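GGDEF and EAL domain-containing protein (Vibrio cholerae O1 str. 2010EL-1786, PDB 6PWK) acts as a c-di-GMP receptor of the LapD type, in a conserved circuit that controls large adhesins in biofilm formation and cell adhesion. Local coordinates at the C2E site and the interface of chains A and B. Numbering follows the deposited sequence. Chains: chain A/B, GGDEF and EAL domain-containing protein.

Contact 1: the C2E site. Residues chain A 28, 49, 92, 96, 149, 152-153, 156, 159, 183-185; chain B 64, 68. With C2E (9,9'-[(2R,3R,3aS,5S,7aR,9R,10R,10aS,12S,14aR)-3,5,10,12-tetrahydroxy-5,12-dioxidooctahydro-2H,7H-difuro[3,2-d:3',2'-j][1,3,7,9,2,8]tetraoxadiphosphacyclododecine-2,9-diyl]bis(2-amino-1,9-dihydro-6H-purin-6-one)), chain C.
B:Tyr64, reaching over from the second chain to c-di-GMP held by the GGDEF domain of chain A in this LapD-type receptor, lays its ring against one face of the C2E guanine that carries N1, N2 and O6, stacking with planes 24° off parallel. CE1 and CD1 sit over the N3-C2-N1 side of the base. B:Asp68, on the same helix 53-81, takes the exocyclic amine C2E N2 on OD2 at 2.7 Å, nearly along the C-O axis. The other guanine is sunk in the GGDEF domain. A:Arg28, extended to NE with CG anti to the backbone N, grips it end-on: NH1 to the carbonyl C2E O61 at 2.8 Å and NH2 to C2E N71 at 3.0 Å, both nearly in the guanidinium plane. The carbonyl O of A:Ile92 also accepts from NH1, helping fix the fork. On the Watson-Crick side A:Glu96 receives C2E N11 on OE1 (2.6 Å) and C2E N21 on OE2, both from above its carboxylate plane. A:Asp156 takes C2E N21 on OD1 and the ribose 2'-hydroxyl C2E O2A on OD2, the latter through the anti lone pair. A:Lys184 NZ forms a salt bridge with A:Asp156 OD2 at 2.6 Å and also hydrogen-bonds C2E N31 at 3.1 Å, tying acid to base; its charge may stabilise the carboxylate. At the start of helix 184-197, backbone N of A:Lys184 meets C2E O2A and O3A, while A:Gln185 N donates to the phosphate oxygen C2E O1P.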
loop_
_atom_site.group_PDB
_atom_site.type_symbol
_atom_site.label_atom_id
_atom_site.label_comp_id
_atom_site.label_asym_id
_atom_site.label_seq_id
_atom_site.Cartn_x
_atom_site.Cartn_y
_atom_site.Cartn_z
ATOM N N ARG A 28 -17.586 5.155 -13.282
ATOM C CA ARG A 28 -17.353 3.876 -13.942
ATOM C C ARG A 28 -18.662 3.232 -14.385
ATOM O O ARG A 28 -18.740 2.668 -15.484
ATOM C CB ARG A 28 -16.578 2.943 -13.012
ATOM C CG ARG A 28 -16.241 1.597 -13.624
ATOM C CD ARG A 28 -15.477 0.718 -12.648
ATOM N NE ARG A 28 -15.110 -0.558 -13.253
ATOM C CZ ARG A 28 -14.029 -0.742 -14.004
ATOM N NH1 ARG A 28 -13.205 0.270 -14.243
ATOM N NH2 ARG A 28 -13.770 -1.937 -14.517
ATOM N N ILE A 49 -8.464 4.726 -23.493
ATOM C CA ILE A 49 -8.228 4.877 -22.063
ATOM C C ILE A 49 -6.991 5.746 -21.868
ATOM O O ILE A 49 -5.976 5.558 -22.549
ATOM C CB ILE A 49 -8.064 3.515 -21.355
ATOM C CG1 ILE A 49 -7.925 3.709 -19.843
ATOM C CG2 ILE A 49 -6.876 2.738 -21.911
ATOM C CD1 ILE A 49 -7.854 2.413 -19.070
ATOM N N ILE A 92 -13.124 5.982 -15.207
ATOM C CA ILE A 92 -13.414 4.575 -14.946
ATOM C C ILE A 92 -12.644 4.021 -13.753
ATOM O O ILE A 92 -12.982 2.939 -13.257
ATOM C CB ILE A 92 -13.115 3.730 -16.195
ATOM C CG1 ILE A 92 -11.609 3.691 -16.466
ATOM C CG2 ILE A 92 -13.847 4.296 -17.403
ATOM C CD1 ILE A 92 -11.242 2.942 -17.726
ATOM N N GLU A 96 -7.302 6.637 -14.258
ATOM C CA GLU A 96 -7.483 6.444 -15.688
ATOM C C GLU A 96 -8.887 6.851 -16.110
ATOM O O GLU A 96 -9.859 6.666 -15.373
ATOM C CB GLU A 96 -7.197 4.992 -16.109
ATOM C CG GLU A 96 -7.674 3.945 -15.133
ATOM C CD GLU A 96 -6.941 2.628 -15.291
ATOM O OE1 GLU A 96 -7.305 1.657 -14.595
ATOM O OE2 GLU A 96 -5.997 2.564 -16.107
ATOM N N THR A 149 -16.188 -7.271 -21.806
ATOM C CA THR A 149 -14.935 -7.653 -21.160
ATOM C C THR A 149 -13.799 -7.737 -22.168
ATOM O O THR A 149 -12.645 -7.455 -21.827
ATOM C CB THR A 149 -15.092 -8.991 -20.437
ATOM O OG1 THR A 149 -15.293 -10.034 -21.403
ATOM C CG2 THR A 149 -16.283 -8.954 -19.492
ATOM N N LEU A 152 -12.437 -4.203 -22.768
ATOM C CA LEU A 152 -11.673 -3.752 -21.609
ATOM C C LEU A 152 -10.308 -4.425 -21.557
ATOM O O LEU A 152 -9.314 -3.794 -21.181
ATOM C CB LEU A 152 -12.456 -4.016 -20.322
ATOM C CG LEU A 152 -13.759 -3.232 -20.146
ATOM C CD1 LEU A 152 -14.460 -3.628 -18.853
ATOM C CD2 LEU A 152 -13.500 -1.735 -20.181
ATOM N N SER A 153 -10.239 -5.704 -21.932
ATOM C CA SER A 153 -8.949 -6.383 -22.005
ATOM C C SER A 153 -8.079 -5.795 -23.110
ATOM O O SER A 153 -6.882 -5.563 -22.909
ATOM C CB SER A 153 -9.158 -7.880 -22.225
ATOM O OG SER A 153 -9.770 -8.479 -21.097
ATOM N N ASP A 156 -6.768 -2.569 -21.935
ATOM C CA ASP A 156 -5.702 -2.703 -20.948
ATOM C C ASP A 156 -4.384 -3.100 -21.605
ATOM O O ASP A 156 -3.319 -2.598 -21.228
ATOM C CB ASP A 156 -6.106 -3.729 -19.887
ATOM C CG ASP A 156 -5.325 -3.578 -18.598
ATOM O OD1 ASP A 156 -4.685 -2.524 -18.405
ATOM O OD2 ASP A 156 -5.351 -4.517 -17.776
ATOM N N LEU A 159 -2.964 -0.114 -23.419
ATOM C CA LEU A 159 -2.345 0.806 -22.473
ATOM C C LEU A 159 -0.965 0.314 -22.057
ATOM O O LEU A 159 -0.033 1.112 -21.900
ATOM C CB LEU A 159 -3.248 0.985 -21.253
ATOM C CG LEU A 159 -2.811 2.022 -20.219
ATOM C CD1 LEU A 159 -2.652 3.383 -20.874
ATOM C CD2 LEU A 159 -3.813 2.088 -19.077
ATOM N N GLY A 183 -6.702 -10.589 -20.115
ATOM C CA GLY A 183 -6.853 -9.766 -18.934
ATOM C C GLY A 183 -5.691 -9.947 -17.975
ATOM O O GLY A 183 -4.814 -10.792 -18.159
ATOM N N LYS A 184 -5.690 -9.127 -16.920
ATOM C CA LYS A 184 -4.576 -9.139 -15.976
ATOM C C LYS A 184 -4.422 -10.504 -15.316
ATOM O O LYS A 184 -3.314 -11.048 -15.239
ATOM C CB LYS A 184 -4.767 -8.051 -14.918
ATOM C CG LYS A 184 -4.653 -6.630 -15.444
ATOM C CD LYS A 184 -4.562 -5.636 -14.297
ATOM C CE LYS A 184 -4.569 -4.200 -14.797
ATOM N NZ LYS A 184 -5.886 -3.806 -15.369
ATOM N N GLN A 185 -5.527 -11.077 -14.837
ATOM C CA GLN A 185 -5.447 -12.372 -14.171
ATOM C C GLN A 185 -5.133 -13.493 -15.154
ATOM O O GLN A 185 -4.519 -14.495 -14.771
ATOM C CB GLN A 185 -6.747 -12.654 -13.418
ATOM C CG GLN A 185 -6.929 -11.776 -12.190
ATOM C CD GLN A 185 -8.360 -11.735 -11.696
ATOM O OE1 GLN A 185 -9.087 -12.726 -11.767
ATOM N NE2 GLN A 185 -8.776 -10.577 -11.197
ATOM N N TYR B 64 -10.434 -11.931 -3.855
ATOM C CA TYR B 64 -11.594 -11.060 -3.715
ATOM C C TYR B 64 -12.917 -11.813 -3.736
ATOM O O TYR B 64 -13.917 -11.286 -3.235
ATOM C CB TYR B 64 -11.601 -9.989 -4.815
ATOM C CG TYR B 64 -11.786 -10.519 -6.222
ATOM C CD1 TYR B 64 -13.056 -10.686 -6.762
ATOM C CD2 TYR B 64 -10.690 -10.833 -7.016
ATOM C CE1 TYR B 64 -13.229 -11.164 -8.047
ATOM C CE2 TYR B 64 -10.855 -11.311 -8.303
ATOM C CZ TYR B 64 -12.126 -11.473 -8.813
ATOM O OH TYR B 64 -12.291 -11.948 -10.093
ATOM N N ASP B 68 -15.494 -10.739 -1.008
ATOM C CA ASP B 68 -16.858 -10.308 -1.294
ATOM C C ASP B 68 -17.872 -11.181 -0.568
ATOM O O ASP B 68 -18.884 -10.681 -0.062
ATOM C CB ASP B 68 -17.119 -10.334 -2.801
ATOM C CG ASP B 68 -16.299 -9.307 -3.556
ATOM O OD1 ASP B 68 -15.400 -8.694 -2.945
ATOM O OD2 ASP B 68 -16.559 -9.111 -4.763
HETATM P P1 C2E C . -8.729 -8.668 -14.889
HETATM O O2P C2E C . -8.066 -7.793 -13.853
HETATM O O1P C2E C . -8.030 -9.986 -14.749
HETATM O "O5'" C2E C . -10.277 -9.053 -14.549
HETATM C "C5'" C2E C . -10.831 -10.209 -15.092
HETATM C "C4'" C2E C . -12.274 -10.175 -14.538
HETATM O "O4'" C2E C . -12.229 -10.203 -13.236
HETATM C "C3'" C2E C . -12.778 -8.741 -14.798
HETATM O "O3'" C2E C . -13.364 -8.614 -16.005
HETATM C "C2'" C2E C . -13.781 -8.481 -13.655
HETATM O "O2'" C2E C . -15.171 -8.775 -14.109
HETATM C "C1'" C2E C . -13.507 -9.362 -12.726
HETATM N N9 C2E C . -13.302 -8.765 -11.429
HETATM C C8 C2E C . -12.051 -8.325 -11.718
HETATM N N7 C2E C . -11.608 -7.686 -10.608
HETATM C C5 C2E C . -12.554 -7.738 -9.664
HETATM C C6 C2E C . -12.666 -7.213 -8.212
HETATM O O6 C2E C . -11.783 -6.612 -7.696
HETATM N N1 C2E C . -13.854 -7.439 -7.432
HETATM C C2 C2E C . -14.967 -8.165 -8.002
HETATM N N2 C2E C . -16.218 -8.452 -7.308
HETATM N N3 C2E C . -14.835 -8.647 -9.369
HETATM C C4 C2E C . -13.604 -8.418 -10.184
HETATM P P11 C2E C . -13.636 -7.020 -16.406
HETATM O O21 C2E C . -14.191 -6.085 -15.354
HETATM O O11 C2E C . -14.711 -7.046 -17.457
HETATM O O5A C2E C . -12.262 -6.565 -17.210
HETATM C C5A C2E C . -11.488 -7.601 -17.756
HETATM C C4A C2E C . -10.164 -7.054 -18.106
HETATM O O4A C2E C . -10.275 -5.836 -18.579
HETATM C C3A C2E C . -9.249 -6.946 -16.701
HETATM O O3A C2E C . -8.476 -8.209 -16.459
HETATM C C2A C2E C . -8.469 -6.028 -16.883
HETATM O O2A C2E C . -7.244 -6.562 -17.577
HETATM C C1A C2E C . -9.279 -4.983 -17.824
HETATM N N91 C2E C . -9.880 -4.044 -17.122
HETATM C C81 C2E C . -11.115 -4.041 -16.593
HETATM N N71 C2E C . -11.271 -2.852 -15.988
HETATM C C51 C2E C . -10.152 -2.148 -16.151
HETATM C C61 C2E C . -9.745 -0.750 -15.694
HETATM O O61 C2E C . -10.521 -0.117 -15.074
HETATM N N11 C2E C . -8.458 -0.200 -16.000
HETATM C C21 C2E C . -7.516 -0.979 -16.758
HETATM N N21 C2E C . -6.201 -0.437 -17.077
HETATM N N31 C2E C . -7.917 -2.320 -17.192
HETATM C C41 C2E C . -9.268 -2.886 -16.866
#

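Contact 2: the interface of chains A and B. Residues chain A 279, 281-282, 284-285, 319; chain B 314-316, 318-319.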
loop_
_atom_site.group_PDB
_atom_site.type_symbol
_atom_site.label_atom_id
_atom_site.label_comp_id
_atom_site.label_asym_id
_atom_site.label_seq_id
_atom_site.Cartn_x
_atom_site.Cartn_y
_atom_site.Cartn_z
ATOM N N SER A 279 9.355 -3.204 -4.203
ATOM C CA SER A 279 8.460 -2.739 -3.150
ATOM C C SER A 279 7.816 -3.883 -2.372
ATOM O O SER A 279 6.897 -3.639 -1.583
ATOM C CB SER A 279 7.378 -1.832 -3.744
ATOM O OG SER A 279 6.703 -2.472 -4.813
ATOM N N PRO A 281 8.568 -6.448 0.491
ATOM C CA PRO A 281 9.598 -6.765 1.496
ATOM C C PRO A 281 9.964 -8.238 1.559
ATOM O O PRO A 281 11.092 -8.566 1.947
ATOM C CB PRO A 281 8.964 -6.280 2.808
ATOM C CG PRO A 281 7.492 -6.273 2.540
ATOM C CD PRO A 281 7.354 -5.882 1.100
ATOM N N SER A 282 9.048 -9.138 1.193
ATOM C CA SER A 282 9.403 -10.551 1.112
ATOM C C SER A 282 10.451 -10.799 0.038
ATOM O O SER A 282 11.316 -11.670 0.196
ATOM C CB SER A 282 8.155 -11.390 0.846
ATOM O OG SER A 282 7.467 -10.924 -0.300
ATOM N N ILE A 284 12.756 -8.598 -0.771
ATOM C CA ILE A 284 14.011 -8.064 -0.250
ATOM C C ILE A 284 14.658 -9.060 0.705
ATOM O O ILE A 284 15.886 -9.212 0.726
ATOM C CB ILE A 284 13.776 -6.697 0.418
ATOM C CG1 ILE A 284 13.113 -5.734 -0.570
ATOM C CG2 ILE A 284 15.088 -6.110 0.925
ATOM C CD1 ILE A 284 12.930 -4.332 -0.031
ATOM N N ARG A 285 13.850 -9.752 1.513
ATOM C CA ARG A 285 14.387 -10.831 2.336
ATOM C C ARG A 285 14.846 -12.000 1.476
ATOM O O ARG A 285 15.878 -12.620 1.758
ATOM C CB ARG A 285 13.339 -11.308 3.342
ATOM C CG ARG A 285 13.051 -10.355 4.481
ATOM C CD ARG A 285 12.085 -11.001 5.461
ATOM N NE ARG A 285 12.685 -12.141 6.151
ATOM C CZ ARG A 285 11.992 -13.075 6.796
ATOM N NH1 ARG A 285 10.668 -13.015 6.832
ATOM N NH2 ARG A 285 12.622 -14.075 7.398
ATOM N N LEU A 319 16.816 -0.478 0.532
ATOM C CA LEU A 319 16.816 -1.750 1.246
ATOM C C LEU A 319 17.213 -2.893 0.322
ATOM O O LEU A 319 17.947 -3.803 0.726
ATOM C CB LEU A 319 15.442 -2.012 1.865
ATOM C CG LEU A 319 14.988 -1.039 2.955
ATOM C CD1 LEU A 319 13.636 -1.454 3.516
ATOM C CD2 LEU A 319 16.028 -0.934 4.059
ATOM N N PRO B 314 5.179 -9.901 8.774
ATOM C CA PRO B 314 6.428 -10.557 9.192
ATOM C C PRO B 314 7.646 -10.118 8.399
ATOM O O PRO B 314 8.751 -10.088 8.957
ATOM C CB PRO B 314 6.125 -12.046 8.981
ATOM C CG PRO B 314 5.134 -12.061 7.876
ATOM C CD PRO B 314 4.283 -10.831 8.061
ATOM N N HIS B 315 7.485 -9.774 7.118
ATOM C CA HIS B 315 8.639 -9.416 6.301
ATOM C C HIS B 315 9.166 -8.027 6.643
ATOM O O HIS B 315 10.383 -7.832 6.733
ATOM C CB HIS B 315 8.282 -9.519 4.819
ATOM C CG HIS B 315 7.756 -10.862 4.421
ATOM N ND1 HIS B 315 8.486 -12.020 4.577
ATOM C CD2 HIS B 315 6.570 -11.233 3.885
ATOM C CE1 HIS B 315 7.774 -13.047 4.150
ATOM N NE2 HIS B 315 6.607 -12.596 3.724
ATOM N N TYR B 316 8.273 -7.051 6.826
ATOM C CA TYR B 316 8.705 -5.749 7.328
ATOM C C TYR B 316 9.350 -5.885 8.700
ATOM O O TYR B 316 10.393 -5.277 8.972
ATOM C CB TYR B 316 7.524 -4.780 7.406
ATOM C CG TYR B 316 7.033 -4.227 6.084
ATOM C CD1 TYR B 316 7.769 -3.280 5.384
ATOM C CD2 TYR B 316 5.812 -4.625 5.557
ATOM C CE1 TYR B 316 7.311 -2.764 4.183
ATOM C CE2 TYR B 316 5.346 -4.115 4.363
ATOM C CZ TYR B 316 6.098 -3.186 3.679
ATOM O OH TYR B 316 5.635 -2.678 2.489
ATOM N N ALA B 318 10.836 -8.479 10.052
ATOM C CA ALA B 318 12.141 -9.127 9.970
ATOM C C ALA B 318 13.212 -8.152 9.499
ATOM O O ALA B 318 14.354 -8.196 9.972
ATOM C CB ALA B 318 12.069 -10.338 9.040
ATOM N N LEU B 319 12.865 -7.265 8.564
ATOM C CA LEU B 319 13.813 -6.240 8.138
ATOM C C LEU B 319 14.110 -5.264 9.268
ATOM O O LEU B 319 15.258 -4.841 9.449
ATOM C CB LEU B 319 13.276 -5.499 6.914
ATOM C CG LEU B 319 13.087 -6.315 5.635
ATOM C CD1 LEU B 319 12.545 -5.433 4.522
ATOM C CD2 LEU B 319 14.393 -6.972 5.217
#
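A:Ser282 brings its CB down over the centre of the B:His315 imidazole, 3.4 Å from the ring centroid, in a CH-pi contact. The methylene does the touching, with CD2 as its nearest ring atom. One residue earlier, A:Pro281 crosses B:Tyr316 obliquely and sets CG over one face of the phenol ring, 3.6 Å from its centroid and shifted toward the rim on the CE2 side. Two adjacent residues of one helix thus cap two adjacent aromatic rings of the other.

The polar link is slight. A:Arg285 NH1 donates to B:His315 ND1 at 3.3 Å, with an angle of 137° at the hydrogen, and the partner is tilted from both the ring and the guanidinium plane. The two side chains cross at about a right angle. More of the arginine's contact is apolar: B:Ala318 CB lies against one face of the A:Arg285 guanidinium, 3.5 Å from CZ, and B:Leu319 CD2 packs on the aliphatic A:Arg285 CG at 3.7 Å.

Torsions set this up. In A:Arg285, CG stands anti to the carbonyl carbon and the chain bends at chi3 (67°), carrying the guanidinium across B:Ala318 toward the imidazole. B:His315 and B:Tyr316 both hold CG anti to the carbonyl carbon, which points the rings across the interface, and the chi2 twist turns a face to A:Ser282 and A:Pro281. Behind them, B:Leu319 CD1 reaches A:Pro281 CB at 4.1 Å, and A:Ile284 and A:Leu319 border the leucine more loosely.

The patch pairs the N-terminal part of helix 281-292 of chain A with that of helix 314-326 of chain B, in the EAL domains. The two-fold of the deposited assembly repeats it with the chains exchanged, so A:Leu319 and B:Leu319 approach one another between the two copies; it may belong to the receptor dimer, which the structure alone does not show.

Contact 1 and contact 2 lie about 29 Å apart, measured between the centres of their C-alpha atoms, and share no residue or secondary-structure element. Both nevertheless join chain A to chain B: contact 1 through a ligand held by the GGDEF domain of one chain and capped by helix 53-81 of the other, contact 2 through direct protein packing of the EAL domains. The deposited dimer is therefore tied together at two levels at least. Such an arrangement would let c-di-GMP between the GGDEF domains stabilise the pairing, although the structure alone does not show that it drives dimerisation in the cell.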